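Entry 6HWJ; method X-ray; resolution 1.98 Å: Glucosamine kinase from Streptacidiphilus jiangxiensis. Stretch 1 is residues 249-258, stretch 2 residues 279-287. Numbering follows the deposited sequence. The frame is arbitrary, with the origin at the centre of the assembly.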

ATOM      1  N   TRP A 249      -4.775  19.642  -6.746  1.00 39.28           N
ATOM      2  CA  TRP A 249      -4.590  18.463  -7.596  1.00 36.50           C
ATOM      3  C   TRP A 249      -4.094  18.876  -8.979  1.00 37.05           C
ATOM      4  O   TRP A 249      -3.160  18.280  -9.528  1.00 35.32           O
ATOM      5  CB  TRP A 249      -5.887  17.673  -7.734  1.00 34.79           C
ATOM      6  CG  TRP A 249      -6.460  17.110  -6.459  1.00 36.82           C
ATOM      7  CD1 TRP A 249      -5.870  17.085  -5.232  1.00 37.68           C
ATOM      8  CD2 TRP A 249      -7.739  16.482  -6.302  1.00 36.94           C
ATOM      9  NE1 TRP A 249      -6.708  16.495  -4.312  1.00 36.28           N
ATOM     10  CE2 TRP A 249      -7.864  16.118  -4.946  1.00 35.91           C
ATOM     11  CE3 TRP A 249      -8.796  16.205  -7.172  1.00 38.23           C
ATOM     12  CZ2 TRP A 249      -9.001  15.506  -4.445  1.00 37.71           C
ATOM     13  CZ3 TRP A 249      -9.926  15.588  -6.675  1.00 36.19           C
ATOM     14  CH2 TRP A 249     -10.018  15.232  -5.323  1.00 37.53           C
ATOM     15  N   GLY A 250      -4.725  19.896  -9.560  1.00 39.23           N
ATOM     16  CA  GLY A 250      -4.355  20.325 -10.904  1.00 42.61           C
ATOM     17  C   GLY A 250      -2.941  20.864 -10.983  1.00 41.23           C
ATOM     18  O   GLY A 250      -2.208  20.576 -11.934  1.00 41.36           O
ATOM     19  N   VAL A 251      -2.530  21.634  -9.977  1.00 41.53           N
ATOM     20  CA  VAL A 251      -1.158  22.133  -9.948  1.00 44.73           C
ATOM     21  C   VAL A 251      -0.177  20.971  -9.915  1.00 41.48           C
ATOM     22  O   VAL A 251       0.788  20.925 -10.691  1.00 39.91           O
ATOM     23  CB  VAL A 251      -0.948  23.073  -8.745  1.00 47.47           C
ATOM     24  CG1 VAL A 251       0.541  23.340  -8.541  1.00 49.12           C
ATOM     25  CG2 VAL A 251      -1.722  24.374  -8.945  1.00 49.20           C
ATOM     26  N   ARG A 252      -0.401  20.018  -9.002  1.00 41.47           N
ATOM     27  CA  ARG A 252       0.483  18.860  -8.900  1.00 44.41           C
ATOM     28  C   ARG A 252       0.513  18.086 -10.211  1.00 39.76           C
ATOM     29  O   ARG A 252       1.582  17.684 -10.692  1.00 39.20           O
ATOM     30  CB  ARG A 252       0.032  17.970  -7.737  1.00 57.45           C
ATOM     31  CG  ARG A 252       0.582  16.544  -7.757  1.00 74.05           C
ATOM     32  CD  ARG A 252       1.967  16.431  -7.146  1.00 90.80           C
ATOM     33  NE  ARG A 252       1.910  16.325  -5.691  1.00104.67           N
ATOM     34  CZ  ARG A 252       2.849  15.754  -4.939  1.00114.48           C
ATOM     35  NH1 ARG A 252       3.928  15.220  -5.500  1.00117.57           N
ATOM     36  NH2 ARG A 252       2.702  15.707  -3.623  1.00117.53           N
ATOM     37  N   MET A 253      -0.660  17.847 -10.801  1.00 35.57           N
ATOM     38  CA  MET A 253      -0.718  17.032 -12.011  1.00 31.94           C
ATOM     39  C   MET A 253      -0.078  17.743 -13.190  1.00 32.66           C
ATOM     40  O   MET A 253       0.622  17.112 -13.992  1.00 35.25           O
ATOM     41  CB  MET A 253      -2.172  16.662 -12.298  1.00 33.71           C
ATOM     42  CG  MET A 253      -2.772  15.763 -11.214  1.00 36.16           C
ATOM     43  SD  MET A 253      -4.568  15.826 -11.057  1.00 42.45           S
ATOM     44  CE  MET A 253      -5.062  14.799 -12.440  1.00 41.27           C
ATOM     45  N   ARG A 254      -0.247  19.074 -13.284  1.00 35.50           N
ATOM     46  CA  ARG A 254       0.401  19.818 -14.359  1.00 39.64           C
ATOM     47  C   ARG A 254       1.915  19.852 -14.176  1.00 40.47           C
ATOM     48  O   ARG A 254       2.665  19.743 -15.157  1.00 39.76           O
ATOM     49  CB  ARG A 254      -0.166  21.234 -14.442  1.00 44.71           C
ATOM     50  CG  ARG A 254      -1.364  21.359 -15.382  1.00 50.97           C
ATOM     51  CD  ARG A 254      -1.926  22.807 -15.449  1.00 57.94           C
ATOM     52  NE  ARG A 254      -2.954  23.025 -14.430  1.00 63.02           N
ATOM     53  CZ  ARG A 254      -2.790  23.757 -13.333  1.00 68.96           C
ATOM     54  NH1 ARG A 254      -1.641  24.385 -13.097  1.00 73.00           N
ATOM     55  NH2 ARG A 254      -3.789  23.878 -12.475  1.00 70.81           N
ATOM     56  N   GLU A 255       2.390  19.984 -12.936  1.00 40.62           N
ATOM     57  CA  GLU A 255       3.829  19.953 -12.700  1.00 43.28           C
ATOM     58  C   GLU A 255       4.429  18.610 -13.110  1.00 38.83           C
ATOM     59  O   GLU A 255       5.485  18.562 -13.745  1.00 37.55           O
ATOM     60  CB  GLU A 255       4.129  20.246 -11.230  1.00 53.57           C
ATOM     61  CG  GLU A 255       3.881  21.703 -10.847  1.00 67.56           C
ATOM     62  CD  GLU A 255       4.257  22.006  -9.413  1.00 77.73           C
ATOM     63  OE1 GLU A 255       4.664  21.067  -8.694  1.00 80.67           O
ATOM     64  OE2 GLU A 255       4.148  23.186  -9.006  1.00 81.81           O
ATOM     65  N   GLU A 256       3.772  17.502 -12.747  1.00 35.87           N
ATOM     66  CA  GLU A 256       4.267  16.198 -13.160  1.00 37.98           C
ATOM     67  C   GLU A 256       4.248  16.060 -14.677  1.00 36.64           C
ATOM     68  O   GLU A 256       5.191  15.520 -15.279  1.00 35.85           O
ATOM     69  CB  GLU A 256       3.438  15.096 -12.503  1.00 40.71           C
ATOM     70  CG  GLU A 256       3.551  15.061 -10.988  1.00 46.47           C
ATOM     71  CD  GLU A 256       2.575  14.087 -10.352  1.00 53.49           C
ATOM     72  OE1 GLU A 256       1.609  13.681 -11.034  1.00 55.24           O
ATOM     73  OE2 GLU A 256       2.768  13.726  -9.169  1.00 55.65           O
ATOM     74  N   LEU A 257       3.184  16.539 -15.315  1.00 35.31           N
ATOM     75  CA  LEU A 257       3.128  16.540 -16.772  1.00 36.66           C
ATOM     76  C   LEU A 257       4.296  17.330 -17.359  1.00 38.64           C
ATOM     77  O   LEU A 257       4.981  16.865 -18.279  1.00 37.90           O
ATOM     78  CB  LEU A 257       1.780  17.119 -17.228  1.00 36.90           C
ATOM     79  CG  LEU A 257       1.572  17.267 -18.730  1.00 38.60           C
ATOM     80  CD1 LEU A 257       1.717  15.937 -19.449  1.00 37.92           C
ATOM     81  CD2 LEU A 257       0.211  17.878 -19.002  1.00 40.41           C
ATOM     82  N   ASP A 258       4.537  18.536 -16.837  1.00 38.81           N
ATOM     83  CA  ASP A 258       5.656  19.338 -17.329  1.00 41.24           C
ATOM     84  C   ASP A 258       6.979  18.591 -17.177  1.00 40.76           C
ATOM     85  O   ASP A 258       7.808  18.588 -18.096  1.00 41.38           O
ATOM     86  CB  ASP A 258       5.703  20.677 -16.600  1.00 47.66           C
ATOM     87  CG  ASP A 258       4.558  21.587 -16.986  1.00 56.13           C
ATOM     88  OD1 ASP A 258       3.981  21.392 -18.076  1.00 58.30           O
ATOM     89  OD2 ASP A 258       4.234  22.503 -16.201  1.00 61.73           O
TER
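Stretch 2 279-287: IADVYAELD

Stretch 1 is helical throughout, within a helix that extends beyond it at both ends. Stretch 2 is already helical at Ile-279, in a helix that begins earlier in the chain, and Glu-285 to Asp-287 form a 3-10 segment. The change shows in the hydrogen bonds: Tyr-283 N bonds to Ile-279 O at 3.0 Å, an i to i-4 step, whereas Leu-286 N bonds to Tyr-283 O at 3.1 Å, an i to i-3 step.

The two helices run nearly antiparallel, at 171°, with their axes 10.0 Å apart at closest approach. The later residues of stretch 2 therefore lie against the start of stretch 1. The backbones come close at Gly-250, whose CA is 5.8 Å from the CA of Tyr-283. Further along, Arg-254 CA is 6.6 Å from Ala-280 CA.

The direct contact is largely apolar. Leu-286 CD1 lies 3.6 Å from Met-253 SD, 4.3 Å from Trp-249 CB and 4.1 Å from Gly-250 N. At the other end, Leu-257 CD2 is 3.9 Å from Ile-279 CG2 and 4.3 Å from Ala-280 CB.

Tyr-283 is the centre of the contact. Its chi1 is m, and CA-to-CB points toward stretch 1. Met-253 CB lies over one face of the Tyr-283 ring, 3.9 Å from its centroid, in a CH-pi contact. Met-253 SD is 4.9 Å from the centroid of the Tyr-283 ring, and Met-253 CE is 3.5 Å from Tyr-283 CE1. Arg-254 CG sits at the ring edge, 4.1 Å from Tyr-283 CD2. Leu-257 CD2 is 4.1 Å from Tyr-283 CE2.

No hydrogen bond joins the stretches directly; water links them instead. One water donates to Met-253 O at 2.6 Å and hydrogen-bonds to Tyr-283 OH at 2.6 Å. A second donates to Ala-280 O at 2.8 Å and accepts a weak bond from Arg-254 NE at 2.9 Å.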

ATOM      1  N   ILE A 279      -4.018  16.771 -22.471  1.00 41.64           N
ATOM      2  CA  ILE A 279      -4.003  16.305 -21.088  1.00 39.28           C
ATOM      3  C   ILE A 279      -4.255  17.477 -20.149  1.00 37.47           C
ATOM      4  O   ILE A 279      -5.092  17.404 -19.245  1.00 36.53           O
ATOM      5  CB  ILE A 279      -2.674  15.595 -20.765  1.00 35.51           C
ATOM      6  CG1 ILE A 279      -2.527  14.345 -21.634  1.00 37.26           C
ATOM      7  CG2 ILE A 279      -2.612  15.257 -19.298  1.00 35.76           C
ATOM      8  CD1 ILE A 279      -1.148  13.716 -21.581  1.00 39.62           C
ATOM      9  N   ALA A 280      -3.524  18.572 -20.351  1.00 38.01           N
ATOM     10  CA  ALA A 280      -3.730  19.768 -19.543  1.00 41.61           C
ATOM     11  C   ALA A 280      -5.166  20.272 -19.647  1.00 43.59           C
ATOM     12  O   ALA A 280      -5.748  20.720 -18.648  1.00 44.45           O
ATOM     13  CB  ALA A 280      -2.751  20.862 -19.977  1.00 43.48           C
ATOM     14  N   ASP A 281      -5.754  20.214 -20.843  1.00 45.11           N
ATOM     15  CA  ASP A 281      -7.155  20.602 -20.989  1.00 50.13           C
ATOM     16  C   ASP A 281      -8.043  19.797 -20.045  1.00 45.60           C
ATOM     17  O   ASP A 281      -8.949  20.349 -19.408  1.00 42.14           O
ATOM     18  CB  ASP A 281      -7.616  20.408 -22.431  1.00 58.13           C
ATOM     19  CG  ASP A 281      -7.281  21.589 -23.322  1.00 69.07           C
ATOM     20  OD1 ASP A 281      -6.805  22.628 -22.804  1.00 71.83           O
ATOM     21  OD2 ASP A 281      -7.500  21.473 -24.550  1.00 72.05           O
ATOM     22  N   VAL A 282      -7.793  18.490 -19.936  1.00 41.86           N
ATOM     23  CA  VAL A 282      -8.615  17.652 -19.074  1.00 42.65           C
ATOM     24  C   VAL A 282      -8.364  17.977 -17.609  1.00 43.12           C
ATOM     25  O   VAL A 282      -9.298  17.992 -16.796  1.00 43.34           O
ATOM     26  CB  VAL A 282      -8.356  16.166 -19.367  1.00 41.83           C
ATOM     27  CG1 VAL A 282      -8.924  15.307 -18.263  1.00 40.85           C
ATOM     28  CG2 VAL A 282      -8.966  15.780 -20.700  1.00 43.85           C
ATOM     29  N   TYR A 283      -7.103  18.235 -17.241  1.00 41.67           N
ATOM     30  CA  TYR A 283      -6.825  18.605 -15.856  1.00 43.38           C
ATOM     31  C   TYR A 283      -7.577  19.872 -15.465  1.00 49.23           C
ATOM     32  O   TYR A 283      -7.924  20.052 -14.290  1.00 51.61           O
ATOM     33  CB  TYR A 283      -5.325  18.803 -15.638  1.00 38.90           C
ATOM     34  CG  TYR A 283      -4.493  17.556 -15.767  1.00 32.32           C
ATOM     35  CD1 TYR A 283      -5.070  16.303 -15.721  1.00 33.14           C
ATOM     36  CD2 TYR A 283      -3.108  17.639 -15.925  1.00 34.19           C
ATOM     37  CE1 TYR A 283      -4.301  15.146 -15.835  1.00 31.00           C
ATOM     38  CE2 TYR A 283      -2.329  16.494 -16.033  1.00 33.11           C
ATOM     39  CZ  TYR A 283      -2.938  15.251 -15.995  1.00 31.77           C
ATOM     40  OH  TYR A 283      -2.167  14.101 -16.089  1.00 33.98           O
ATOM     41  N   ALA A 284      -7.854  20.743 -16.439  1.00 50.49           N
ATOM     42  CA  ALA A 284      -8.481  22.028 -16.144  1.00 55.70           C
ATOM     43  C   ALA A 284      -9.890  21.857 -15.586  1.00 59.21           C
ATOM     44  O   ALA A 284     -10.348  22.682 -14.792  1.00 62.31           O
ATOM     45  CB  ALA A 284      -8.514  22.891 -17.405  1.00 52.31           C
ATOM     46  N   GLU A 285     -10.585  20.799 -15.975  1.00 60.09           N
ATOM     47  CA  GLU A 285     -11.954  20.596 -15.529  1.00 64.60           C
ATOM     48  C   GLU A 285     -12.043  20.123 -14.085  1.00 56.27           C
ATOM     49  O   GLU A 285     -13.151  19.988 -13.563  1.00 51.33           O
ATOM     50  CB  GLU A 285     -12.654  19.596 -16.456  1.00 75.20           C
ATOM     51  CG  GLU A 285     -12.766  20.082 -17.899  1.00 85.92           C
ATOM     52  CD  GLU A 285     -13.564  21.370 -18.027  1.00 95.20           C
ATOM     53  OE1 GLU A 285     -14.586  21.516 -17.321  1.00 97.66           O
ATOM     54  OE2 GLU A 285     -13.165  22.240 -18.829  1.00 98.97           O
ATOM     55  N   LEU A 286     -10.909  19.886 -13.420  1.00 51.80           N
ATOM     56  CA  LEU A 286     -10.938  19.512 -12.012  1.00 45.76           C
ATOM     57  C   LEU A 286     -11.547  20.605 -11.146  1.00 44.39           C
ATOM     58  O   LEU A 286     -12.089  20.315 -10.077  1.00 38.17           O
ATOM     59  CB  LEU A 286      -9.522  19.194 -11.534  1.00 45.96           C
ATOM     60  CG  LEU A 286      -8.940  17.888 -12.082  1.00 48.64           C
ATOM     61  CD1 LEU A 286      -7.476  17.763 -11.687  1.00 50.93           C
ATOM     62  CD2 LEU A 286      -9.740  16.697 -11.574  1.00 48.15           C
ATOM     63  N   ASP A 287     -11.461  21.865 -11.575  1.00 50.64           N
ATOM     64  CA  ASP A 287     -11.982  22.950 -10.747  1.00 61.66           C
ATOM     65  C   ASP A 287     -13.479  22.808 -10.509  1.00 55.62           C
ATOM     66  O   ASP A 287     -13.992  23.288  -9.493  1.00 57.59           O
ATOM     67  CB  ASP A 287     -11.665  24.301 -11.393  1.00 77.90           C
ATOM     68  CG  ASP A 287     -10.172  24.552 -11.511  1.00 89.56           C
ATOM     69  OD1 ASP A 287      -9.410  24.034 -10.666  1.00 92.01           O
ATOM     70  OD2 ASP A 287      -9.760  25.267 -12.452  1.00 94.84           O
TER
HETATM   71  O   HOH W   1       0.059  14.720 -14.901  1.00 29.09           O
HETATM   72  O   HOH W   2      -4.727  22.367 -16.564  1.00 45.63           O